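PDB 2X3H: K5 lyase from Enterobacteria phage k1-5, which cleaves the K5 capsular polysaccharide of its bacterial host by an eliminative lyase reaction, probably as a trimeric tail spike. Local coordinates for residues A[187-191]-A[192-196]. Numbering follows the deposited sequence.
Sequences AYPND and APPDG
Ala192 meets Pro189 and Asn190 through its carbonyl oxygen, on the far side of a tight turn whose Asn190-Asp191 peptide is cis. The chain doubles back so sharply there that Pro189 CA and Ala192 CA lie 4.8 Å apart. Asn190 N reaches Ala192 O in a weak hydrogen bond, 3.5 Å long and bent to 145° at the hydrogen. Ala192 O also takes a closer CA-H...O contact from Pro189 CA, at 3.2 Å, and the ring atom CB of Pro189 also lies against it. The side-chain amide of Asn190 points elsewhere: with CG anti to the backbone N (chi1 -170°), ND2 donates to Ala163 O and ties the turn to the neighbouring strand 160-163. At Pro193 the chain runs back past Pro189, with the two CA atoms 4.6 Å apart, but Pro193 CB is set away from 187-191.

Pro194 does the opposite. Its ring is directed at the end of strand 186-188, and Pro194 CG comes within 3.5 Å of Tyr188 O. CD of Pro194 sits 3.7 Å from Pro189 N, while CG also makes an apolar contact with Ala187 CB at 4.2 Å. The strand belongs to a parallel sheet of the beta-helix, the elongated fold expected of a phage tail spike; 187-196 is the corner through which one coil leaves this sheet for strand 198-206. Ala187 and Tyr188 are still hydrogen-bonded to the strands on either side, 218-221 and 160-163, so the backbone that Pro194 packs against is also held by the sheet.

The next two residues make contacts across the subunit interface. Asp195 forms a salt bridge through OD1 with Lys234 of the second subunit, and Gly196 O accepts a hydrogen bond from Arg203 NE of that same neighbouring chain.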
ATOM      1  N   ALA A 187      -2.745 -16.333 -22.440  1.00  6.80           N
ATOM      2  CA  ALA A 187      -1.839 -15.722 -23.406  1.00  7.05           C
ATOM      3  C   ALA A 187      -0.466 -16.354 -23.251  1.00  8.06           C
ATOM      4  O   ALA A 187       0.013 -16.538 -22.125  1.00  8.52           O
ATOM      5  CB  ALA A 187      -1.767 -14.213 -23.187  1.00  7.43           C
ATOM      6  N   TYR A 188       0.178 -16.704 -24.367  1.00  7.71           N
ATOM      7  CA  TYR A 188       1.494 -17.341 -24.300  1.00  9.21           C
ATOM      8  C   TYR A 188       2.357 -16.973 -25.507  1.00  9.39           C
ATOM      9  O   TYR A 188       1.861 -16.437 -26.481  1.00  8.75           O
ATOM     10  CB  TYR A 188       1.368 -18.866 -24.158  1.00 11.15           C
ATOM     11  CG  TYR A 188       0.532 -19.549 -25.229  1.00 11.98           C
ATOM     12  CD1 TYR A 188      -0.831 -19.764 -25.046  1.00 12.62           C
ATOM     13  CD2 TYR A 188       1.109 -19.992 -26.421  1.00 13.68           C
ATOM     14  CE1 TYR A 188      -1.607 -20.389 -26.018  1.00 13.26           C
ATOM     15  CE2 TYR A 188       0.340 -20.627 -27.400  1.00 13.49           C
ATOM     16  CZ  TYR A 188      -1.016 -20.825 -27.187  1.00 13.75           C
ATOM     17  OH  TYR A 188      -1.788 -21.458 -28.157  1.00 14.79           O
ATOM     18  N   PRO A 189       3.671 -17.235 -25.425  1.00  9.46           N
ATOM     19  CA  PRO A 189       4.547 -16.878 -26.551  1.00 10.75           C
ATOM     20  C   PRO A 189       4.301 -17.773 -27.754  1.00 11.90           C
ATOM     21  O   PRO A 189       4.088 -18.960 -27.583  1.00 12.82           O
ATOM     22  CB  PRO A 189       5.959 -17.138 -26.002  1.00 10.26           C
ATOM     23  CG  PRO A 189       5.804 -17.283 -24.512  1.00 10.13           C
ATOM     24  CD  PRO A 189       4.413 -17.819 -24.297  1.00  9.66           C
ATOM     25  N   ASN A 190       4.345 -17.202 -28.954  1.00 13.77           N
ATOM     26  CA  ASN A 190       4.130 -17.983 -30.173  1.00 15.37           C
ATOM     27  C   ASN A 190       4.954 -17.470 -31.358  1.00 16.38           C
ATOM     28  O   ASN A 190       4.398 -17.127 -32.406  1.00 17.23           O
ATOM     29  CB  ASN A 190       2.634 -18.020 -30.511  1.00 16.00           C
ATOM     30  CG  ASN A 190       2.299 -18.998 -31.625  1.00 17.12           C
ATOM     31  OD1 ASN A 190       2.976 -20.012 -31.804  1.00 18.56           O
ATOM     32  ND2 ASN A 190       1.226 -18.714 -32.358  1.00 16.80           N
ATOM     33  N   ASP A 191       6.272 -17.397 -31.175  1.00 18.51           N
ATOM     34  CA  ASP A 191       6.870 -17.641 -29.857  1.00 19.73           C
ATOM     35  C   ASP A 191       7.648 -16.473 -29.246  1.00 18.61           C
ATOM     36  O   ASP A 191       8.583 -16.681 -28.465  1.00 19.28           O
ATOM     37  CB  ASP A 191       7.653 -18.981 -29.751  1.00 23.14           C
ATOM     38  CG  ASP A 191       7.379 -19.905 -30.936  1.00 24.54           C
ATOM     39  OD1 ASP A 191       7.885 -19.637 -32.046  1.00 26.07           O
ATOM     40  OD2 ASP A 191       6.673 -20.920 -30.741  1.00 26.18           O
ATOM     41  N   ALA A 192       7.240 -15.251 -29.596  1.00 17.23           N
ATOM     42  CA  ALA A 192       7.699 -14.052 -28.902  1.00 15.63           C
ATOM     43  C   ALA A 192       6.751 -13.789 -27.732  1.00 14.79           C
ATOM     44  O   ALA A 192       5.573 -14.140 -27.805  1.00 14.78           O
ATOM     45  CB  ALA A 192       7.712 -12.871 -29.838  1.00 15.76           C
ATOM     46  N   PRO A 193       7.268 -13.188 -26.645  1.00 13.29           N
ATOM     47  CA  PRO A 193       6.444 -12.874 -25.471  1.00 11.98           C
ATOM     48  C   PRO A 193       5.236 -12.028 -25.842  1.00  9.96           C
ATOM     49  O   PRO A 193       5.364 -11.086 -26.633  1.00 10.58           O
ATOM     50  CB  PRO A 193       7.392 -12.045 -24.589  1.00 12.55           C
ATOM     51  CG  PRO A 193       8.752 -12.488 -24.986  1.00 14.45           C
ATOM     52  CD  PRO A 193       8.675 -12.797 -26.456  1.00 13.68           C
ATOM     53  N   PRO A 194       4.060 -12.353 -25.273  1.00  8.03           N
ATOM     54  CA  PRO A 194       2.928 -11.420 -25.327  1.00  7.66           C
ATOM     55  C   PRO A 194       3.362 -10.094 -24.689  1.00  7.17           C
ATOM     56  O   PRO A 194       4.073 -10.115 -23.690  1.00  7.37           O
ATOM     57  CB  PRO A 194       1.868 -12.128 -24.467  1.00  8.21           C
ATOM     58  CG  PRO A 194       2.201 -13.558 -24.542  1.00  9.09           C
ATOM     59  CD  PRO A 194       3.717 -13.598 -24.574  1.00  8.41           C
ATOM     60  N   ASP A 195       2.952  -8.958 -25.259  1.00  7.63           N
ATOM     61  CA  ASP A 195       3.514  -7.654 -24.850  1.00  7.48           C
ATOM     62  C   ASP A 195       2.417  -6.603 -24.938  1.00  7.15           C
ATOM     63  O   ASP A 195       1.758  -6.473 -25.965  1.00  6.81           O
ATOM     64  CB  ASP A 195       4.677  -7.310 -25.798  1.00  9.16           C
ATOM     65  CG  ASP A 195       5.539  -6.120 -25.340  1.00 11.21           C
ATOM     66  OD1 ASP A 195       5.196  -5.390 -24.386  1.00 10.74           O
ATOM     67  OD2 ASP A 195       6.599  -5.899 -25.982  1.00 12.78           O
ATOM     68  N   GLY A 196       2.208  -5.862 -23.852  1.00  5.53           N
ATOM     69  CA  GLY A 196       1.272  -4.749 -23.903  1.00  4.79           C
ATOM     70  C   GLY A 196      -0.204  -5.129 -23.822  1.00  5.03           C
ATOM     71  O   GLY A 196      -1.082  -4.364 -24.250  1.00  4.98           O
TER